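PDB 2WL6: acetyl-coa acetyltransferase from Zoogloea ramigera, which catalyses the condensation of two acetyl-CoA molecules to acetoacetyl-CoA, a Claisen reaction that feeds polyhydroxybutyrate biosynthesis. Local coordinates for residues L272-D284 / P294-K306. The protein carries 2 engineered substitutions. Numbering follows the deposited sequence.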
loop_
_atom_site.group_PDB
_atom_site.type_symbol
_atom_site.label_atom_id
_atom_site.label_comp_id
_atom_site.label_asym_id
_atom_site.label_seq_id
_atom_site.Cartn_x
_atom_site.Cartn_y
_atom_site.Cartn_z
ATOM N N LEU A 272 -6.947 -2.200 47.393
ATOM C CA LEU A 272 -8.172 -1.735 46.773
ATOM C C LEU A 272 -9.318 -2.749 46.807
ATOM O O LEU A 272 -10.477 -2.405 46.520
ATOM C CB LEU A 272 -7.889 -1.327 45.335
ATOM C CG LEU A 272 -7.936 0.153 44.991
ATOM C CD1 LEU A 272 -7.706 1.020 46.179
ATOM C CD2 LEU A 272 -6.923 0.437 43.925
ATOM N N GLY A 273 -9.000 -3.997 47.138
ATOM C CA GLY A 273 -10.024 -5.030 47.151
ATOM C C GLY A 273 -9.510 -6.446 47.055
ATOM O O GLY A 273 -8.320 -6.673 46.940
ATOM N N ARG A 274 -10.437 -7.393 47.112
ATOM C CA ARG A 274 -10.097 -8.803 47.095
ATOM C C ARG A 274 -10.849 -9.554 46.006
ATOM O O ARG A 274 -12.079 -9.482 45.931
ATOM C CB ARG A 274 -10.410 -9.440 48.446
ATOM C CG ARG A 274 -10.118 -10.909 48.481
ATOM C CD ARG A 274 -10.657 -11.522 49.720
ATOM N NE ARG A 274 -12.105 -11.709 49.641
ATOM C CZ ARG A 274 -12.718 -12.892 49.771
ATOM N NH1 ARG A 274 -12.002 -14.003 49.993
ATOM N NH2 ARG A 274 -14.047 -12.971 49.685
ATOM N N ILE A 275 -10.118 -10.284 45.168
ATOM C CA ILE A 275 -10.779 -11.086 44.163
ATOM C C ILE A 275 -11.414 -12.270 44.858
ATOM O O ILE A 275 -10.725 -13.143 45.370
ATOM C CB ILE A 275 -9.837 -11.527 43.017
ATOM C CG1 ILE A 275 -9.353 -10.306 42.239
ATOM C CG2 ILE A 275 -10.561 -12.468 42.055
ATOM C CD1 ILE A 275 -8.108 -10.568 41.443
ATOM N N VAL A 276 -12.740 -12.270 44.905
ATOM C CA VAL A 276 -13.473 -13.370 45.509
ATOM C C VAL A 276 -13.904 -14.403 44.457
ATOM O O VAL A 276 -14.061 -15.588 44.788
ATOM C CB VAL A 276 -14.670 -12.863 46.284
ATOM C CG1 VAL A 276 -14.917 -11.420 45.910
ATOM C CG2 VAL A 276 -15.894 -13.742 46.004
ATOM N N SER A 277 -14.090 -13.966 43.203
ATOM C CA SER A 277 -14.205 -14.929 42.086
ATOM C C SER A 277 -14.301 -14.345 40.673
ATOM O O SER A 277 -14.220 -13.155 40.490
ATOM C CB SER A 277 -15.356 -15.880 42.336
ATOM O OG SER A 277 -16.555 -15.158 42.285
ATOM N N TRP A 278 -14.451 -15.205 39.671
ATOM C CA TRP A 278 -14.558 -14.783 38.263
ATOM C C TRP A 278 -15.187 -15.900 37.432
ATOM O O TRP A 278 -15.335 -17.014 37.898
ATOM C CB TRP A 278 -13.179 -14.452 37.692
ATOM C CG TRP A 278 -12.415 -15.674 37.367
ATOM C CD1 TRP A 278 -11.799 -16.508 38.245
ATOM C CD2 TRP A 278 -12.197 -16.230 36.066
ATOM N NE1 TRP A 278 -11.212 -17.548 37.575
ATOM C CE2 TRP A 278 -11.447 -17.399 36.235
ATOM C CE3 TRP A 278 -12.561 -15.847 34.768
ATOM C CZ2 TRP A 278 -11.051 -18.178 35.167
ATOM C CZ3 TRP A 278 -12.173 -16.641 33.710
ATOM C CH2 TRP A 278 -11.427 -17.779 33.913
ATOM N N ALA A 279 -15.548 -15.613 36.195
ATOM C CA ALA A 279 -16.092 -16.637 35.316
ATOM C C ALA A 279 -16.104 -16.111 33.899
ATOM O O ALA A 279 -16.073 -14.897 33.691
ATOM C CB ALA A 279 -17.486 -17.004 35.746
ATOM N N THR A 280 -16.111 -17.015 32.925
ATOM C CA THR A 280 -16.393 -16.626 31.541
ATOM C C THR A 280 -17.304 -17.653 30.894
ATOM O O THR A 280 -17.256 -18.849 31.245
ATOM C CB THR A 280 -15.130 -16.455 30.674
ATOM O OG1 THR A 280 -15.521 -16.097 29.344
ATOM C CG2 THR A 280 -14.350 -17.733 30.619
ATOM N N VAL A 281 -18.127 -17.189 29.949
ATOM C CA VAL A 281 -19.026 -18.075 29.237
ATOM C C VAL A 281 -19.192 -17.704 27.761
ATOM O O VAL A 281 -18.826 -16.616 27.337
ATOM C CB VAL A 281 -20.387 -18.148 29.906
ATOM C CG1 VAL A 281 -21.105 -19.352 29.397
ATOM C CG2 VAL A 281 -20.231 -18.265 31.393
ATOM N N GLY A 282 -19.711 -18.640 26.981
ATOM C CA GLY A 282 -20.101 -18.344 25.629
ATOM C C GLY A 282 -21.612 -18.315 25.493
ATOM O O GLY A 282 -22.321 -19.031 26.201
ATOM N N VAL A 283 -22.094 -17.484 24.571
ATOM C CA VAL A 283 -23.515 -17.315 24.289
ATOM C C VAL A 283 -23.654 -17.243 22.771
ATOM O O VAL A 283 -22.650 -17.172 22.060
ATOM C CB VAL A 283 -24.114 -16.016 24.956
ATOM C CG1 VAL A 283 -23.712 -15.917 26.399
ATOM C CG2 VAL A 283 -23.662 -14.754 24.253
ATOM N N ASP A 284 -24.890 -17.232 22.270
ATOM C CA ASP A 284 -25.134 -17.280 20.817
ATOM C C ASP A 284 -24.549 -16.110 19.980
ATOM O O ASP A 284 -24.968 -14.970 20.129
ATOM C CB ASP A 284 -26.632 -17.448 20.548
ATOM C CG ASP A 284 -26.923 -17.897 19.121
ATOM O OD1 ASP A 284 -26.268 -17.367 18.178
ATOM O OD2 ASP A 284 -27.803 -18.785 18.952
ATOM N N PRO A 294 -24.795 -14.778 31.553
ATOM C CA PRO A 294 -24.455 -16.024 32.251
ATOM C C PRO A 294 -23.127 -15.951 32.971
ATOM O O PRO A 294 -22.907 -16.664 33.967
ATOM C CB PRO A 294 -24.385 -17.051 31.119
ATOM C CG PRO A 294 -24.067 -16.247 29.889
ATOM C CD PRO A 294 -24.796 -14.947 30.084
ATOM N N ALA A 295 -22.247 -15.102 32.455
ATOM C CA ALA A 295 -20.963 -14.862 33.080
ATOM C C ALA A 295 -21.186 -14.260 34.454
ATOM O O ALA A 295 -20.656 -14.733 35.452
ATOM C CB ALA A 295 -20.135 -13.934 32.214
ATOM N N SER A 296 -22.006 -13.220 34.480
ATOM C CA SER A 296 -22.329 -12.519 35.695
ATOM C C SER A 296 -22.955 -13.476 36.678
ATOM O O SER A 296 -22.617 -13.484 37.850
ATOM C CB SER A 296 -23.280 -11.371 35.390
ATOM O OG SER A 296 -22.709 -10.490 34.429
ATOM N N ARG A 297 -23.861 -14.303 36.187
ATOM C CA ARG A 297 -24.509 -15.303 37.022
ATOM C C ARG A 297 -23.471 -16.287 37.602
ATOM O O ARG A 297 -23.329 -16.412 38.821
ATOM C CB ARG A 297 -25.573 -16.064 36.208
ATOM C CG ARG A 297 -26.785 -15.219 35.792
ATOM C CD ARG A 297 -27.789 -15.932 34.816
ATOM N NE ARG A 297 -28.813 -15.004 34.337
ATOM C CZ ARG A 297 -29.661 -14.361 35.141
ATOM N NH1 ARG A 297 -29.622 -14.547 36.465
ATOM N NH2 ARG A 297 -30.554 -13.522 34.628
ATOM N N LYS A 298 -22.746 -16.963 36.706
ATOM C CA LYS A 298 -21.800 -18.014 37.081
ATOM C C LYS A 298 -20.724 -17.403 37.964
ATOM O O LYS A 298 -20.194 -18.038 38.860
ATOM C CB LYS A 298 -21.246 -18.665 35.810
ATOM C CG LYS A 298 -20.038 -19.578 35.946
ATOM C CD LYS A 298 -20.191 -20.602 37.064
ATOM C CE LYS A 298 -21.290 -21.642 36.808
ATOM N NZ LYS A 298 -22.602 -21.198 37.382
ATOM N N ALA A 299 -20.440 -16.130 37.758
ATOM C CA ALA A 299 -19.537 -15.447 38.653
ATOM C C ALA A 299 -20.183 -15.467 40.020
ATOM O O ALA A 299 -19.626 -16.018 40.950
ATOM C CB ALA A 299 -19.290 -14.032 38.199
ATOM N N LEU A 300 -21.373 -14.892 40.131
ATOM C CA LEU A 300 -22.028 -14.714 41.446
ATOM C C LEU A 300 -22.164 -16.025 42.199
ATOM O O LEU A 300 -21.924 -16.101 43.411
ATOM C CB LEU A 300 -23.404 -14.066 41.302
ATOM C CG LEU A 300 -23.309 -12.600 40.901
ATOM C CD1 LEU A 300 -24.652 -11.984 40.561
ATOM C CD2 LEU A 300 -22.606 -11.859 42.034
ATOM N N GLU A 301 -22.551 -17.061 41.463
ATOM C CA GLU A 301 -22.711 -18.381 42.046
ATOM C C GLU A 301 -21.378 -18.868 42.598
ATOM O O GLU A 301 -21.325 -19.402 43.703
ATOM C CB GLU A 301 -23.267 -19.363 41.031
ATOM C CG GLU A 301 -23.259 -20.794 41.497
ATOM C CD GLU A 301 -23.472 -21.755 40.340
ATOM O OE1 GLU A 301 -24.089 -21.352 39.316
ATOM O OE2 GLU A 301 -23.018 -22.908 40.450
ATOM N N ARG A 302 -20.298 -18.659 41.844
ATOM C CA ARG A 302 -18.967 -19.041 42.321
ATOM C C ARG A 302 -18.600 -18.265 43.572
ATOM O O ARG A 302 -17.920 -18.795 44.435
ATOM C CB ARG A 302 -17.903 -18.819 41.244
ATOM C CG ARG A 302 -16.772 -19.831 41.249
ATOM C CD ARG A 302 -16.211 -20.037 39.856
ATOM N NE ARG A 302 -16.858 -21.131 39.125
ATOM C CZ ARG A 302 -16.597 -21.426 37.853
ATOM N NH1 ARG A 302 -15.706 -20.695 37.171
ATOM N NH2 ARG A 302 -17.221 -22.450 37.267
ATOM N N ALA A 303 -19.063 -17.025 43.673
ATOM C CA ALA A 303 -18.746 -16.209 44.831
ATOM C C ALA A 303 -19.664 -16.500 46.013
ATOM O O ALA A 303 -19.377 -16.102 47.136
ATOM C CB ALA A 303 -18.793 -14.728 44.481
ATOM N N GLY A 304 -20.771 -17.186 45.743
ATOM C CA GLY A 304 -21.762 -17.492 46.771
ATOM C C GLY A 304 -22.636 -16.281 47.056
ATOM O O GLY A 304 -23.178 -16.120 48.158
ATOM N N TRP A 305 -22.786 -15.431 46.052
ATOM C CA TRP A 305 -23.435 -14.154 46.245
ATOM C C TRP A 305 -24.787 -14.080 45.558
ATOM O O TRP A 305 -24.944 -14.613 44.471
ATOM C CB TRP A 305 -22.529 -13.061 45.682
ATOM C CG TRP A 305 -21.461 -12.638 46.634
ATOM C CD1 TRP A 305 -21.304 -13.047 47.924
ATOM C CD2 TRP A 305 -20.439 -11.681 46.398
ATOM N NE1 TRP A 305 -20.241 -12.412 48.502
ATOM C CE2 TRP A 305 -19.691 -11.565 47.581
ATOM C CE3 TRP A 305 -20.083 -10.907 45.305
ATOM C CZ2 TRP A 305 -18.597 -10.716 47.690
ATOM C CZ3 TRP A 305 -18.991 -10.071 45.418
ATOM C CH2 TRP A 305 -18.261 -9.987 46.595
ATOM N N LYS A 306 -25.756 -13.390 46.155
ATOM C CA LYS A 306 -26.989 -13.081 45.433
ATOM C C LYS A 306 -26.856 -11.758 44.679
ATOM O O LYS A 306 -26.248 -10.820 45.177
ATOM C CB LYS A 306 -28.187 -13.041 46.375
ATOM C CG LYS A 306 -28.914 -14.379 46.524
ATOM C CD LYS A 306 -30.192 -14.243 47.370
ATOM C CE LYS A 306 -30.753 -15.620 47.765
ATOM N NZ LYS A 306 -31.527 -15.641 49.058
#
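Ala279 and Ala299 bring the strand 273-282 and the helix 292-303 together, with their CA atoms 4.9 Å apart. This is helix-on-sheet packing in the C-terminal half of the thiolase fold. The axes of strand 273-282 and helix 294-303 run roughly antiparallel, at 148°, and come within 6.7 Å. The small Ala279 and Ala299 probably permit this close approach. Ala279 CB sits in a shallow hollow of the helix, 3.6 Å from Lys298 CG and also against Ala299 N. Further along the strand, Val281 CG2 lies over the backbone of Ala295. Val283 chi1 is -48°, which sets CG1 beside its own backbone N; CG1 meets Pro294 CG at 3.5 Å, the two side chains crossing at about a right angle.

At the other end Val276 and Ser277 form a classic beta bulge opposite Cys388 of the neighbouring strand 383-390, and both side chains point toward the helix. Val276 CG2 meets Ala303 CB, and CG1 meets Trp305 CH2 on the rim of the indole at 3.7 Å. With an alanine in place of Val276 both methyls go, which is likely to leave a gap beside Ala303 CB and the outer rim of the indole. Gly304, with positive phi, ends the helix in a Schellman motif and leads the chain on to Trp305.

Arg302 brings its CD near Trp278 O, and its NH1 forms a salt bridge with Asp107 of the second subunit. Beside it, Ser277 OG gives a weak hydrogen bond to Ala299 O, at 3.5 Å.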